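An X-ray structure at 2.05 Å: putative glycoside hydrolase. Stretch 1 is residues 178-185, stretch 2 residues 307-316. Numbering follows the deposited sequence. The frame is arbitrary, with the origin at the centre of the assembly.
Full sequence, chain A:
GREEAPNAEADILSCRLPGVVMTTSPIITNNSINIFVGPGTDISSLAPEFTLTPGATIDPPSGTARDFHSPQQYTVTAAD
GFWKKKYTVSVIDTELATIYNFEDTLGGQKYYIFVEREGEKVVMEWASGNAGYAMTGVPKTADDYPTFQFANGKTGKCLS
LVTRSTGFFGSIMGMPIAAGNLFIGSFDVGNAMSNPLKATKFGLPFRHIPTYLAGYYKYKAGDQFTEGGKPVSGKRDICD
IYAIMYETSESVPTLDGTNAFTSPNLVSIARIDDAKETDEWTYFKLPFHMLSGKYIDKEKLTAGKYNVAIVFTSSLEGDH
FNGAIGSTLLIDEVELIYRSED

Stretch 1 178-185: AAGNLFIG
Stretch 2 307-316: NVAIVFTSSL

The apolar centre of the contact is formed by Leu-182, Phe-312, Ile-184 and Ile-310. Ile-184 has more of its surface covered by the other stretch than any other residue here: its CB points toward the other stretch, and its chain is extended (chi1 m, chi2 t). Ile-184 CD1 lies 3.7 Å from Ile-310 CD1. Ile-310 has the same rotamer, m then t. The two chains touch through their CD1 atoms. Ile-184 CG2 also sits 3.7 Å from Val-308 O.

Leu-182 and Phe-312 pair on one face of the sheet. Leu-182 has chi1 t and chi2 p; Phe-312 has chi1 m and chi2 -81°. Leu-182 CB is 4.3 Å from Phe-312 CD2. Both are buried, and bulky apolar groups suit this face. The other face carries Phe-183 and Val-311, with Phe-183 CB 4.0 Å from Val-311 CG2. Phe-183 has chi1 p and chi2 -84°, which leads its ring away from the second stretch. Val-311 is t.

The backbones run antiparallel, with 174° between the strand axes and a closest approach of 4.8 Å. Residues 181-183 and 307-313 are extended, with phi from -155° to -113° and psi from 132° to 166°. Asn-181 pairs with Thr-313 (CA to CA 4.3 Å), Leu-182 with Phe-312 (5.4 Å) and Phe-183 with Val-311 (4.5 Å). The middle pair is hydrogen-bonded both ways: Leu-182 N to Phe-312 O is 3.1 Å, and Phe-312 N to Leu-182 O is 3.0 Å. The ladder continues with Ile-184 N donating to Ile-310 O at 3.1 Å. At the non-hydrogen-bonded pairs the CA atoms approach carbonyls instead: Phe-183 CA is 3.1 Å from Ile-310 O, and Asn-181 CA is 3.1 Å from Phe-312 O.

Toward the polar edge, Asn-181 (chi1 p, chi2 -2°) and Thr-313 (chi1 t) lie on the face of Phe-183 and Val-311, but the Asn-181 amide leads away and its OD1 is hydrogen-bonded elsewhere in the structure. Gly-180, at phi/psi -77/129, is clamped by Ser-314. Gly-180 N donates to Ser-314 OG at 3.0 Å, and Ser-314 N donates to Gly-180 O at 3.0 Å. The p rotamer of Ser-314, at phi/psi -76/-14, brings the hydroxyl to that amide.

Ala-179, at phi/psi -69/146, points its CB toward the second stretch. Ala-179 CB lies 3.4 Å from Thr-313 OG1 and 4.0 Å from Ser-315 CB, so a small side chain fits closely. Ser-315 (chi1 m) is extended again at phi/psi -141/110, and Ser-315 N makes a weak 3.4 Å hydrogen bond to Thr-313 OG1. Together the stretches bury 529 Å², both sides summed.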

ATOM      1  N   ALA A 178      12.693  10.794  -0.186  1.00 25.08           N
ATOM      2  CA  ALA A 178      11.626   9.820  -0.144  1.00 24.01           C
ATOM      3  C   ALA A 178      10.793  10.034   1.117  1.00 25.83           C
ATOM      4  O   ALA A 178      11.276   9.823   2.240  1.00 26.47           O
ATOM      5  CB  ALA A 178      12.244   8.354  -0.124  1.00 18.77           C
ATOM      6  N   ALA A 179       9.548  10.441   0.954  1.00 22.81           N
ATOM      7  CA  ALA A 179       8.671  10.597   2.078  1.00 22.63           C
ATOM      8  C   ALA A 179       8.340   9.254   2.657  1.00 25.05           C
ATOM      9  O   ALA A 179       8.217   8.297   1.929  1.00 24.50           O
ATOM     10  CB  ALA A 179       7.321  11.317   1.675  1.00 21.35           C
ATOM     11  N   GLY A 180       8.164   9.179   3.965  1.00 24.53           N
ATOM     12  CA  GLY A 180       7.611   7.961   4.551  1.00 24.93           C
ATOM     13  C   GLY A 180       6.115   7.974   4.294  1.00 23.88           C
ATOM     14  O   GLY A 180       5.413   8.956   4.623  1.00 24.88           O
ATOM     15  N   ASN A 181       5.612   6.891   3.752  1.00 24.50           N
ATOM     16  CA  ASN A 181       4.184   6.720   3.575  1.00 23.66           C
ATOM     17  C   ASN A 181       3.650   5.332   3.954  1.00 26.54           C
ATOM     18  O   ASN A 181       4.387   4.350   4.151  1.00 29.24           O
ATOM     19  CB  ASN A 181       3.779   7.079   2.132  1.00 23.32           C
ATOM     20  CG  ASN A 181       4.472   6.218   1.111  1.00 27.61           C
ATOM     21  OD1 ASN A 181       5.305   5.362   1.441  1.00 29.71           O
ATOM     22  ND2 ASN A 181       4.123   6.425  -0.128  1.00 26.19           N
ATOM     23  N   LEU A 182       2.332   5.272   4.071  1.00 26.86           N
ATOM     24  CA  LEU A 182       1.654   4.017   4.263  1.00 24.96           C
ATOM     25  C   LEU A 182       0.278   4.230   3.708  1.00 25.03           C
ATOM     26  O   LEU A 182      -0.345   5.279   3.977  1.00 26.32           O
ATOM     27  CB  LEU A 182       1.554   3.614   5.736  1.00 24.37           C
ATOM     28  CG  LEU A 182       1.180   2.159   6.011  1.00 25.27           C
ATOM     29  CD1 LEU A 182       2.476   1.305   5.832  1.00 25.56           C
ATOM     30  CD2 LEU A 182       0.528   1.969   7.449  1.00 20.60           C
ATOM     31  N   PHE A 183      -0.221   3.237   2.979  1.00 23.40           N
ATOM     32  CA  PHE A 183      -1.547   3.350   2.429  1.00 27.28           C
ATOM     33  C   PHE A 183      -2.243   2.027   2.150  1.00 25.00           C
ATOM     34  O   PHE A 183      -1.621   0.993   2.009  1.00 23.64           O
ATOM     35  CB  PHE A 183      -1.498   4.198   1.135  1.00 25.30           C
ATOM     36  CG  PHE A 183      -0.521   3.672   0.082  1.00 26.30           C
ATOM     37  CD1 PHE A 183       0.831   3.987   0.122  1.00 22.99           C
ATOM     38  CD2 PHE A 183      -0.954   2.867  -0.927  1.00 23.46           C
ATOM     39  CE1 PHE A 183       1.703   3.530  -0.815  1.00 25.68           C
ATOM     40  CE2 PHE A 183      -0.086   2.392  -1.870  1.00 26.76           C
ATOM     41  CZ  PHE A 183       1.253   2.729  -1.827  1.00 25.34           C
ATOM     42  N   ILE A 184      -3.555   2.103   2.041  1.00 24.57           N
ATOM     43  CA  ILE A 184      -4.359   0.995   1.582  1.00 23.88           C
ATOM     44  C   ILE A 184      -4.291   0.932   0.058  1.00 24.50           C
ATOM     45  O   ILE A 184      -4.599   1.887  -0.639  1.00 25.01           O
ATOM     46  CB  ILE A 184      -5.793   1.092   2.052  1.00 23.45           C
ATOM     47  CG1 ILE A 184      -5.859   0.910   3.581  1.00 23.46           C
ATOM     48  CG2 ILE A 184      -6.730  -0.009   1.298  1.00 22.63           C
ATOM     49  CD1 ILE A 184      -7.271   1.154   4.129  1.00 26.29           C
ATOM     50  N   GLY A 185      -3.921  -0.223  -0.463  1.00 25.32           N
ATOM     51  CA  GLY A 185      -3.651  -0.330  -1.913  1.00 24.69           C
ATOM     52  C   GLY A 185      -2.431  -1.211  -2.174  1.00 28.20           C
ATOM     53  O   GLY A 185      -2.147  -2.157  -1.422  1.00 24.38           O
ATOM     54  N   ASN A 307     -14.090   1.751  -3.820  1.00 23.56           N
ATOM     55  CA  ASN A 307     -12.901   1.530  -3.066  1.00 21.59           C
ATOM     56  C   ASN A 307     -12.687   2.672  -2.113  1.00 23.91           C
ATOM     57  O   ASN A 307     -13.048   3.837  -2.394  1.00 24.05           O
ATOM     58  CB  ASN A 307     -11.670   1.489  -3.988  1.00 21.34           C
ATOM     59  CG  ASN A 307     -11.520   0.180  -4.739  1.00 27.89           C
ATOM     60  OD1 ASN A 307     -12.395  -0.695  -4.682  1.00 24.69           O
ATOM     61  ND2 ASN A 307     -10.394   0.048  -5.466  1.00 22.64           N
ATOM     62  N   VAL A 308     -12.000   2.351  -1.022  1.00 22.11           N
ATOM     63  CA  VAL A 308     -11.545   3.341  -0.092  1.00 23.83           C
ATOM     64  C   VAL A 308     -10.052   3.183   0.035  1.00 22.96           C
ATOM     65  O   VAL A 308      -9.543   2.045   0.044  1.00 24.67           O
ATOM     66  CB  VAL A 308     -12.210   3.193   1.310  1.00 25.64           C
ATOM     67  CG1 VAL A 308     -11.435   4.057   2.329  1.00 28.91           C
ATOM     68  CG2 VAL A 308     -13.701   3.643   1.235  1.00 31.06           C
ATOM     69  N   ALA A 309      -9.356   4.318   0.124  1.00 23.49           N
ATOM     70  CA  ALA A 309      -7.948   4.383   0.514  1.00 24.69           C
ATOM     71  C   ALA A 309      -7.767   5.293   1.715  1.00 26.75           C
ATOM     72  O   ALA A 309      -8.451   6.326   1.841  1.00 25.74           O
ATOM     73  CB  ALA A 309      -7.071   4.914  -0.658  1.00 24.99           C
ATOM     74  N   ILE A 310      -6.807   4.933   2.561  1.00 23.17           N
ATOM     75  CA  ILE A 310      -6.317   5.751   3.664  1.00 23.52           C
ATOM     76  C   ILE A 310      -4.838   5.935   3.377  1.00 24.09           C
ATOM     77  O   ILE A 310      -4.137   4.964   3.010  1.00 25.29           O
ATOM     78  CB  ILE A 310      -6.499   5.065   5.028  1.00 24.21           C
ATOM     79  CG1 ILE A 310      -7.983   4.918   5.387  1.00 21.99           C
ATOM     80  CG2 ILE A 310      -5.729   5.823   6.179  1.00 25.50           C
ATOM     81  CD1 ILE A 310      -8.235   3.880   6.483  1.00 22.96           C
ATOM     82  N   VAL A 311      -4.371   7.165   3.527  1.00 24.29           N
ATOM     83  CA  VAL A 311      -2.984   7.513   3.242  1.00 24.69           C
ATOM     84  C   VAL A 311      -2.398   8.411   4.334  1.00 24.48           C
ATOM     85  O   VAL A 311      -3.051   9.411   4.763  1.00 25.70           O
ATOM     86  CB  VAL A 311      -2.880   8.293   1.916  1.00 28.79           C
ATOM     87  CG1 VAL A 311      -1.393   8.548   1.609  1.00 24.68           C
ATOM     88  CG2 VAL A 311      -3.595   7.549   0.770  1.00 24.18           C
ATOM     89  N   PHE A 312      -1.196   8.033   4.780  1.00 25.69           N
ATOM     90  CA  PHE A 312      -0.351   8.794   5.691  1.00 25.33           C
ATOM     91  C   PHE A 312       0.969   9.101   5.008  1.00 23.49           C
ATOM     92  O   PHE A 312       1.534   8.229   4.340  1.00 26.16           O
ATOM     93  CB  PHE A 312      -0.029   8.009   6.941  1.00 25.19           C
ATOM     94  CG  PHE A 312      -1.229   7.408   7.619  1.00 25.70           C
ATOM     95  CD1 PHE A 312      -2.006   8.186   8.448  1.00 26.37           C
ATOM     96  CD2 PHE A 312      -1.531   6.080   7.457  1.00 29.10           C
ATOM     97  CE1 PHE A 312      -3.112   7.664   9.078  1.00 26.52           C
ATOM     98  CE2 PHE A 312      -2.646   5.516   8.101  1.00 28.48           C
ATOM     99  CZ  PHE A 312      -3.423   6.309   8.901  1.00 27.39           C
ATOM    100  N   THR A 313       1.458  10.319   5.175  1.00 24.01           N
ATOM    101  CA  THR A 313       2.804  10.678   4.692  1.00 24.07           C
ATOM    102  C   THR A 313       3.475  11.742   5.582  1.00 21.93           C
ATOM    103  O   THR A 313       2.831  12.687   6.057  1.00 25.25           O
ATOM    104  CB  THR A 313       2.806  11.115   3.228  1.00 24.20           C
ATOM    105  OG1 THR A 313       4.161  11.448   2.866  1.00 26.22           O
ATOM    106  CG2 THR A 313       1.922  12.376   3.007  1.00 25.38           C
ATOM    107  N   SER A 314       4.779  11.599   5.773  1.00 22.75           N
ATOM    108  CA  SER A 314       5.569  12.493   6.597  1.00 24.18           C
ATOM    109  C   SER A 314       5.849  13.839   5.902  1.00 24.33           C
ATOM    110  O   SER A 314       6.298  14.769   6.540  1.00 24.84           O
ATOM    111  CB  SER A 314       6.872  11.807   7.010  1.00 25.06           C
ATOM    112  OG  SER A 314       7.673  11.436   5.886  1.00 24.03           O
ATOM    113  N   SER A 315       5.615  13.924   4.594  1.00 22.46           N
ATOM    114  CA  SER A 315       5.887  15.149   3.817  1.00 20.22           C
ATOM    115  C   SER A 315       4.772  15.350   2.774  1.00 23.72           C
ATOM    116  O   SER A 315       4.652  14.609   1.812  1.00 21.77           O
ATOM    117  CB  SER A 315       7.234  15.063   3.113  1.00 26.97           C
ATOM    118  OG  SER A 315       8.314  15.204   4.017  1.00 22.24           O
ATOM    119  N   LEU A 316       3.957  16.362   3.007  1.00 27.36           N
ATOM    120  CA  LEU A 316       2.769  16.616   2.247  1.00 26.86           C
ATOM    121  C   LEU A 316       3.048  16.647   0.748  1.00 24.40           C
ATOM    122  O   LEU A 316       2.256  16.128  -0.010  1.00 24.20           O
ATOM    123  CB  LEU A 316       2.121  17.929   2.681  1.00 25.35           C
ATOM    124  CG  LEU A 316       0.717  18.104   2.016  1.00 35.07           C
ATOM    125  CD1 LEU A 316      -0.383  18.574   2.952  1.00 32.49           C
ATOM    126  CD2 LEU A 316       0.818  19.002   0.823  1.00 37.88           C
TER